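Local coordinates for protein Phenylalanine/tyrosine ammonia-lyase (Rhodosporidium toruloides, PDB 1Y2M) that catalyses the non-oxidative deamination of L-phenylalanine and L-tyrosine to trans-cinnamic acid and p-coumaric acid, working as a homotetramer, at residues B[593-605]-B[625-638]. Sequence-based numbering, arbitrary orientation.
Sequences LVPRWHDAFSFAA and WKVAAAESAISLTR
Two neighbouring helices of a helical bundle, 593-605 and 625-638, run roughly antiparallel (141° between their directions) and mesh knobs-into-holes through Trp-597, Phe-601 and Ile-634. Alanines on 625-638 suit the match: their short side chains probably help the axes of the two segments come to 8.5 Å, and each methyl can sit over a ring face. Ala-633 CB sits 3.4 Å from the centroid of the Trp-597 six-membered ring, Ala-629 CB covers a face of Phe-601 in the same CH-pi fashion, and Ala-630 CB lies over His-598, offset toward the ring's rim. With CG anti to the carbonyl carbon (chi1 -78°), Phe-601 turns its edge to the face of the six-membered ring of Trp-625, an offset edge-to-face pair with centroids 5.5 Å apart. Lys-626, bent at chi2 (-87°), passes its aliphatic chain by the backbone of Phe-601 and crosses His-598 at about a right angle; its NZ donates a 3.3 Å hydrogen bond to His-598 ND1, slightly tilted from the ring plane. Ile-634 wedges its CD1 against Val-594 CA while its side chain runs past that of Trp-597 in the opposite direction, CG1 against CB. Near the start of 593-605, Leu-593 CD1 meets Thr-637 CG2 tip to tip at 3.6 Å. The threonine suits this place twice over: its methyl packs, while OG1 donates to Ala-633 O (2.8 Å) and accepts from a water that in turn accepts from Trp-597 NE1. Were Trp-597 cut back to an alanine, the Ala-633 methyl would probably face a gap and the water would lose its indole donor. Phe-544 and Phe-548 of helix 506-560 also meet the indole. Away from the active-site residues, this is knobs-into-holes packing of a roughly antiparallel helix pair, with large knobs set among alanines.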
ATOM      1  N   LEU B 593      -1.985  36.772 -30.149  1.00 11.44           N
ATOM      2  CA  LEU B 593      -2.269  38.148 -29.778  1.00 11.59           C
ATOM      3  C   LEU B 593      -3.204  38.856 -30.745  1.00 12.98           C
ATOM      4  O   LEU B 593      -4.204  39.441 -30.345  1.00 10.10           O
ATOM      5  CB  LEU B 593      -0.967  38.913 -29.616  1.00 11.59           C
ATOM      6  CG  LEU B 593      -1.107  40.384 -29.248  1.00 12.95           C
ATOM      7  CD1 LEU B 593      -1.652  40.505 -27.864  1.00 11.76           C
ATOM      8  CD2 LEU B 593       0.230  41.139 -29.368  1.00 14.57           C
ATOM      9  N   VAL B 594      -2.897  38.770 -32.026  1.00 12.68           N
ATOM     10  CA  VAL B 594      -3.681  39.490 -33.013  1.00 11.91           C
ATOM     11  C   VAL B 594      -5.136  38.980 -33.069  1.00 10.59           C
ATOM     12  O   VAL B 594      -6.064  39.768 -32.899  1.00 10.48           O
ATOM     13  CB  VAL B 594      -3.006  39.458 -34.377  1.00 13.61           C
ATOM     14  CG1 VAL B 594      -3.928  40.045 -35.482  1.00 12.84           C
ATOM     15  CG2 VAL B 594      -1.701  40.263 -34.282  1.00 12.39           C
ATOM     16  N   PRO B 595      -5.336  37.668 -33.301  1.00 11.99           N
ATOM     17  CA  PRO B 595      -6.764  37.265 -33.292  1.00 12.50           C
ATOM     18  C   PRO B 595      -7.474  37.451 -31.944  1.00  8.48           C
ATOM     19  O   PRO B 595      -8.691  37.643 -31.952  1.00  9.82           O
ATOM     20  CB  PRO B 595      -6.731  35.780 -33.702  1.00 11.96           C
ATOM     21  CG  PRO B 595      -5.355  35.308 -33.319  1.00 10.82           C
ATOM     22  CD  PRO B 595      -4.462  36.537 -33.637  1.00 11.69           C
ATOM     23  N   ARG B 596      -6.760  37.371 -30.833  1.00  7.95           N
ATOM     24  CA  ARG B 596      -7.341  37.594 -29.525  1.00 11.00           C
ATOM     25  C   ARG B 596      -8.015  38.943 -29.452  1.00  8.87           C
ATOM     26  O   ARG B 596      -9.131  39.073 -28.982  1.00  8.42           O
ATOM     27  CB  ARG B 596      -6.275  37.522 -28.446  1.00 12.60           C
ATOM     28  CG  ARG B 596      -6.912  37.482 -27.064  1.00 11.34           C
ATOM     29  CD  ARG B 596      -5.910  37.294 -25.963  1.00 10.28           C
ATOM     30  NE  ARG B 596      -6.566  37.031 -24.682  1.00 11.39           N
ATOM     31  CZ  ARG B 596      -5.895  36.933 -23.549  1.00 15.25           C
ATOM     32  NH1 ARG B 596      -4.575  37.053 -23.567  1.00 19.97           N
ATOM     33  NH2 ARG B 596      -6.520  36.698 -22.427  1.00 18.48           N
ATOM     34  N   TRP B 597      -7.294  39.975 -29.868  1.00  8.84           N
ATOM     35  CA  TRP B 597      -7.833  41.341 -29.735  1.00 10.26           C
ATOM     36  C   TRP B 597      -8.945  41.637 -30.734  1.00 10.35           C
ATOM     37  O   TRP B 597      -9.876  42.356 -30.421  1.00 10.87           O
ATOM     38  CB  TRP B 597      -6.705  42.372 -29.775  1.00 11.25           C
ATOM     39  CG  TRP B 597      -6.024  42.372 -28.420  1.00 10.01           C
ATOM     40  CD1 TRP B 597      -4.799  41.884 -28.102  1.00 13.69           C
ATOM     41  CD2 TRP B 597      -6.618  42.814 -27.206  1.00 11.68           C
ATOM     42  NE1 TRP B 597      -4.572  42.025 -26.764  1.00 13.52           N
ATOM     43  CE2 TRP B 597      -5.670  42.603 -26.184  1.00 11.85           C
ATOM     44  CE3 TRP B 597      -7.867  43.368 -26.876  1.00 12.91           C
ATOM     45  CZ2 TRP B 597      -5.936  42.928 -24.851  1.00 13.60           C
ATOM     46  CZ3 TRP B 597      -8.117  43.715 -25.553  1.00 14.81           C
ATOM     47  CH2 TRP B 597      -7.143  43.491 -24.557  1.00 11.91           C
ATOM     48  N   HIS B 598      -8.859  41.090 -31.940  1.00 10.14           N
ATOM     49  CA  HIS B 598      -9.943  41.224 -32.879  1.00  9.96           C
ATOM     50  C   HIS B 598     -11.182  40.486 -32.389  1.00  9.31           C
ATOM     51  O   HIS B 598     -12.278  40.992 -32.536  1.00  8.93           O
ATOM     52  CB  HIS B 598      -9.501  40.816 -34.282  1.00  9.43           C
ATOM     53  CG  HIS B 598      -8.618  41.840 -34.911  1.00 13.39           C
ATOM     54  ND1 HIS B 598      -9.104  43.011 -35.457  1.00 15.61           N
ATOM     55  CD2 HIS B 598      -7.272  41.905 -35.022  1.00 15.18           C
ATOM     56  CE1 HIS B 598      -8.099  43.752 -35.878  1.00 17.77           C
ATOM     57  NE2 HIS B 598      -6.978  43.100 -35.640  1.00 15.51           N
ATOM     58  N   ASP B 599     -10.992  39.325 -31.787  1.00  7.91           N
ATOM     59  CA  ASP B 599     -12.116  38.614 -31.173  1.00  8.19           C
ATOM     60  C   ASP B 599     -12.799  39.421 -30.040  1.00  7.99           C
ATOM     61  O   ASP B 599     -14.035  39.608 -29.999  1.00  7.98           O
ATOM     62  CB  ASP B 599     -11.620  37.244 -30.679  1.00  7.24           C
ATOM     63  CG  ASP B 599     -12.642  36.548 -29.796  1.00 10.63           C
ATOM     64  OD1 ASP B 599     -13.415  35.706 -30.340  1.00 12.34           O
ATOM     65  OD2 ASP B 599     -12.737  36.906 -28.604  1.00  9.28           O
ATOM     66  N   ALA B 600     -11.987  39.951 -29.153  1.00  9.55           N
ATOM     67  CA  ALA B 600     -12.528  40.714 -28.009  1.00 10.07           C
ATOM     68  C   ALA B 600     -13.353  41.920 -28.437  1.00  9.64           C
ATOM     69  O   ALA B 600     -14.471  42.164 -27.943  1.00  8.39           O
ATOM     70  CB  ALA B 600     -11.410  41.165 -27.113  1.00  9.76           C
ATOM     71  N   PHE B 601     -12.807  42.708 -29.342  1.00  7.37           N
ATOM     72  CA  PHE B 601     -13.529  43.868 -29.837  1.00  7.62           C
ATOM     73  C   PHE B 601     -14.679  43.547 -30.768  1.00  6.75           C
ATOM     74  O   PHE B 601     -15.593  44.375 -30.895  1.00  8.44           O
ATOM     75  CB  PHE B 601     -12.569  44.943 -30.379  1.00  7.04           C
ATOM     76  CG  PHE B 601     -11.931  45.721 -29.277  1.00  7.49           C
ATOM     77  CD1 PHE B 601     -12.671  46.727 -28.659  1.00 11.72           C
ATOM     78  CD2 PHE B 601     -10.657  45.417 -28.782  1.00 10.52           C
ATOM     79  CE1 PHE B 601     -12.174  47.446 -27.607  1.00 12.17           C
ATOM     80  CE2 PHE B 601     -10.146  46.144 -27.731  1.00 10.26           C
ATOM     81  CZ  PHE B 601     -10.913  47.175 -27.128  1.00  9.69           C
ATOM     82  N   SER B 602     -14.657  42.387 -31.409  1.00  6.51           N
ATOM     83  CA  SER B 602     -15.808  41.924 -32.169  1.00  6.52           C
ATOM     84  C   SER B 602     -16.986  41.732 -31.214  1.00  9.18           C
ATOM     85  O   SER B 602     -18.079  42.229 -31.454  1.00  9.95           O
ATOM     86  CB  SER B 602     -15.519  40.632 -32.908  1.00  8.44           C
ATOM     87  OG  SER B 602     -16.676  40.234 -33.631  1.00 11.98           O
ATOM     88  N   PHE B 603     -16.707  41.037 -30.115  1.00  7.56           N
ATOM     89  CA  PHE B 603     -17.712  40.851 -29.077  1.00 10.08           C
ATOM     90  C   PHE B 603     -18.152  42.218 -28.550  1.00  8.16           C
ATOM     91  O   PHE B 603     -19.364  42.513 -28.478  1.00 10.93           O
ATOM     92  CB  PHE B 603     -17.148  39.971 -27.971  1.00 10.69           C
ATOM     93  CG  PHE B 603     -18.183  39.214 -27.170  1.00 13.77           C
ATOM     94  CD1 PHE B 603     -19.522  39.553 -27.163  1.00 10.69           C
ATOM     95  CD2 PHE B 603     -17.787  38.153 -26.402  1.00 21.33           C
ATOM     96  CE1 PHE B 603     -20.460  38.798 -26.389  1.00 11.10           C
ATOM     97  CE2 PHE B 603     -18.701  37.444 -25.637  1.00 26.85           C
ATOM     98  CZ  PHE B 603     -20.018  37.775 -25.629  1.00 17.64           C
ATOM     99  N   ALA B 604     -17.187  43.102 -28.251  1.00  6.15           N
ATOM    100  CA  ALA B 604     -17.557  44.446 -27.767  1.00  7.31           C
ATOM    101  C   ALA B 604     -18.449  45.245 -28.749  1.00  6.50           C
ATOM    102  O   ALA B 604     -19.349  46.038 -28.362  1.00  5.95           O
ATOM    103  CB  ALA B 604     -16.331  45.273 -27.363  1.00  8.87           C
ATOM    104  N   ALA B 605     -18.241  45.017 -30.036  1.00  8.06           N
ATOM    105  CA  ALA B 605     -19.027  45.700 -31.056  1.00  6.87           C
ATOM    106  C   ALA B 605     -20.516  45.339 -30.938  1.00  4.82           C
ATOM    107  O   ALA B 605     -21.364  46.156 -31.226  1.00  6.84           O
ATOM    108  CB  ALA B 605     -18.504  45.343 -32.449  1.00  8.54           C
ATOM    109  N   TRP B 625     -14.097  51.625 -35.238  1.00  8.08           N
ATOM    110  CA  TRP B 625     -13.761  51.647 -33.825  1.00  6.21           C
ATOM    111  C   TRP B 625     -13.172  50.304 -33.388  1.00  8.34           C
ATOM    112  O   TRP B 625     -12.092  50.231 -32.772  1.00  9.85           O
ATOM    113  CB  TRP B 625     -15.009  51.981 -33.016  1.00  5.79           C
ATOM    114  CG  TRP B 625     -14.809  51.787 -31.588  1.00  7.30           C
ATOM    115  CD1 TRP B 625     -14.149  52.612 -30.728  1.00 11.37           C
ATOM    116  CD2 TRP B 625     -15.243  50.665 -30.807  1.00  8.23           C
ATOM    117  NE1 TRP B 625     -14.151  52.088 -29.464  1.00 12.61           N
ATOM    118  CE2 TRP B 625     -14.808  50.886 -29.484  1.00 10.71           C
ATOM    119  CE3 TRP B 625     -15.916  49.466 -31.100  1.00 10.85           C
ATOM    120  CZ2 TRP B 625     -15.065  49.995 -28.463  1.00 14.05           C
ATOM    121  CZ3 TRP B 625     -16.182  48.597 -30.069  1.00 11.66           C
ATOM    122  CH2 TRP B 625     -15.758  48.858 -28.778  1.00 10.83           C
ATOM    123  N   LYS B 626     -13.880  49.229 -33.727  1.00  9.55           N
ATOM    124  CA  LYS B 626     -13.441  47.873 -33.416  1.00  7.74           C
ATOM    125  C   LYS B 626     -11.996  47.600 -33.883  1.00 10.75           C
ATOM    126  O   LYS B 626     -11.161  47.064 -33.160  1.00 10.95           O
ATOM    127  CB  LYS B 626     -14.431  46.868 -34.047  1.00  9.75           C
ATOM    128  CG  LYS B 626     -14.061  45.400 -33.866  1.00 15.09           C
ATOM    129  CD  LYS B 626     -13.138  44.878 -34.957  1.00 17.11           C
ATOM    130  CE  LYS B 626     -13.028  43.354 -34.911  1.00 15.95           C
ATOM    131  NZ  LYS B 626     -12.312  42.794 -36.104  1.00 16.54           N
ATOM    132  N   VAL B 627     -11.719  47.961 -35.128  1.00 10.45           N
ATOM    133  CA  VAL B 627     -10.401  47.711 -35.696  1.00 11.43           C
ATOM    134  C   VAL B 627      -9.351  48.590 -34.993  1.00 11.27           C
ATOM    135  O   VAL B 627      -8.265  48.113 -34.586  1.00 12.71           O
ATOM    136  CB  VAL B 627     -10.411  47.898 -37.218  1.00 11.73           C
ATOM    137  CG1 VAL B 627      -9.001  47.857 -37.755  1.00 13.74           C
ATOM    138  CG2 VAL B 627     -11.245  46.789 -37.879  1.00 13.07           C
ATOM    139  N   ALA B 628      -9.658  49.873 -34.829  1.00 10.98           N
ATOM    140  CA  ALA B 628      -8.691  50.774 -34.168  1.00 10.83           C
ATOM    141  C   ALA B 628      -8.447  50.324 -32.741  1.00  9.91           C
ATOM    142  O   ALA B 628      -7.326  50.344 -32.245  1.00  8.99           O
ATOM    143  CB  ALA B 628      -9.184  52.192 -34.186  1.00 12.36           C
ATOM    144  N   ALA B 629      -9.491  49.880 -32.047  1.00  8.51           N
ATOM    145  CA  ALA B 629      -9.307  49.480 -30.680  1.00  8.72           C
ATOM    146  C   ALA B 629      -8.456  48.231 -30.583  1.00 10.25           C
ATOM    147  O   ALA B 629      -7.596  48.127 -29.701  1.00 10.56           O
ATOM    148  CB  ALA B 629     -10.628  49.289 -30.024  1.00  9.46           C
ATOM    149  N   ALA B 630      -8.724  47.251 -31.450  1.00  8.20           N
ATOM    150  CA  ALA B 630      -7.903  46.037 -31.457  1.00  9.68           C
ATOM    151  C   ALA B 630      -6.428  46.368 -31.748  1.00 10.79           C
ATOM    152  O   ALA B 630      -5.513  45.845 -31.088  1.00  9.93           O
ATOM    153  CB  ALA B 630      -8.429  45.052 -32.447  1.00 10.19           C
ATOM    154  N   GLU B 631      -6.189  47.208 -32.759  1.00 10.91           N
ATOM    155  CA  GLU B 631      -4.808  47.596 -33.136  1.00 12.64           C
ATOM    156  C   GLU B 631      -4.113  48.263 -31.973  1.00 12.13           C
ATOM    157  O   GLU B 631      -2.928  48.002 -31.683  1.00 12.06           O
ATOM    158  CB  GLU B 631      -4.800  48.489 -34.383  1.00 12.82           C
ATOM    159  CG  GLU B 631      -5.087  47.711 -35.633  1.00 13.09           C
ATOM    160  CD  GLU B 631      -5.278  48.610 -36.828  1.00 24.49           C
ATOM    161  OE1 GLU B 631      -5.345  49.856 -36.634  1.00 30.76           O
ATOM    162  OE2 GLU B 631      -5.392  48.078 -37.965  1.00 33.91           O
ATOM    163  N   SER B 632      -4.864  49.106 -31.283  1.00 11.71           N
ATOM    164  CA  SER B 632      -4.350  49.803 -30.118  1.00 11.86           C
ATOM    165  C   SER B 632      -3.954  48.812 -29.025  1.00 12.07           C
ATOM    166  O   SER B 632      -2.890  48.923 -28.398  1.00 11.26           O
ATOM    167  CB  SER B 632      -5.389  50.815 -29.617  1.00 13.67           C
ATOM    168  OG  SER B 632      -4.992  51.404 -28.384  1.00 18.84           O
ATOM    169  N   ALA B 633      -4.814  47.832 -28.743  1.00 11.07           N
ATOM    170  CA  ALA B 633      -4.510  46.823 -27.731  1.00 11.47           C
ATOM    171  C   ALA B 633      -3.301  45.943 -28.100  1.00  8.12           C
ATOM    172  O   ALA B 633      -2.472  45.598 -27.241  1.00 11.90           O
ATOM    173  CB  ALA B 633      -5.708  45.980 -27.440  1.00 13.60           C
ATOM    174  N   ILE B 634      -3.207  45.606 -29.381  1.00  8.48           N
ATOM    175  CA  ILE B 634      -2.102  44.811 -29.869  1.00  9.30           C
ATOM    176  C   ILE B 634      -0.772  45.592 -29.681  1.00 10.91           C
ATOM    177  O   ILE B 634       0.208  45.069 -29.116  1.00 10.14           O
ATOM    178  CB  ILE B 634      -2.328  44.436 -31.341  1.00  7.33           C
ATOM    179  CG1 ILE B 634      -3.537  43.451 -31.430  1.00 11.95           C
ATOM    180  CG2 ILE B 634      -1.052  43.801 -31.943  1.00 12.85           C
ATOM    181  CD1 ILE B 634      -4.160  43.280 -32.776  1.00 11.66           C
ATOM    182  N   SER B 635      -0.746  46.845 -30.116  1.00 10.28           N
ATOM    183  CA  SER B 635       0.445  47.680 -29.919  1.00 12.21           C
ATOM    184  C   SER B 635       0.766  47.880 -28.483  1.00 11.86           C
ATOM    185  O   SER B 635       1.926  47.795 -28.099  1.00 13.19           O
ATOM    186  CB  SER B 635       0.290  49.063 -30.557  1.00 15.35           C
ATOM    187  OG  SER B 635      -0.106  48.889 -31.895  1.00 23.44           O
ATOM    188  N   LEU B 636      -0.227  48.192 -27.670  1.00  9.97           N
ATOM    189  CA  LEU B 636       0.054  48.416 -26.262  1.00 12.24           C
ATOM    190  C   LEU B 636       0.635  47.151 -25.579  1.00 11.40           C
ATOM    191  O   LEU B 636       1.563  47.219 -24.780  1.00 13.88           O
ATOM    192  CB  LEU B 636      -1.204  48.871 -25.550  1.00 12.82           C
ATOM    193  CG  LEU B 636      -1.135  49.193 -24.051  1.00 16.88           C
ATOM    194  CD1 LEU B 636      -0.024  50.211 -23.735  1.00 18.54           C
ATOM    195  CD2 LEU B 636      -2.469  49.760 -23.597  1.00 17.51           C
ATOM    196  N   THR B 637       0.077  45.987 -25.904  1.00 10.12           N
ATOM    197  CA  THR B 637       0.584  44.740 -25.363  1.00  9.82           C
ATOM    198  C   THR B 637       2.062  44.579 -25.712  1.00  9.68           C
ATOM    199  O   THR B 637       2.878  44.255 -24.852  1.00  9.54           O
ATOM    200  CB  THR B 637      -0.214  43.544 -25.922  1.00 10.77           C
ATOM    201  OG1 THR B 637      -1.563  43.643 -25.496  1.00 10.66           O
ATOM    202  CG2 THR B 637       0.357  42.243 -25.417  1.00 12.72           C
ATOM    203  N   ARG B 638       2.400  44.816 -26.970  1.00  8.72           N
ATOM    204  CA  ARG B 638       3.783  44.631 -27.397  1.00 10.58           C
ATOM    205  C   ARG B 638       4.691  45.594 -26.622  1.00 10.29           C
ATOM    206  O   ARG B 638       5.794  45.221 -26.190  1.00 10.74           O
ATOM    207  CB  ARG B 638       3.905  44.822 -28.905  1.00 11.98           C
ATOM    208  CG  ARG B 638       3.241  43.711 -29.672  1.00 10.46           C
ATOM    209  CD  ARG B 638       3.610  43.709 -31.138  1.00 19.39           C
ATOM    210  NE  ARG B 638       2.933  42.652 -31.905  1.00 15.48           N
ATOM    211  CZ  ARG B 638       2.180  42.855 -32.977  1.00 19.51           C
ATOM    212  NH1 ARG B 638       1.997  44.078 -33.469  1.00 18.89           N
ATOM    213  NH2 ARG B 638       1.639  41.806 -33.587  1.00 18.90           N
TER
HETATM  214  O   HOH W   1      -2.815  41.045 -24.527  1.00 22.72           O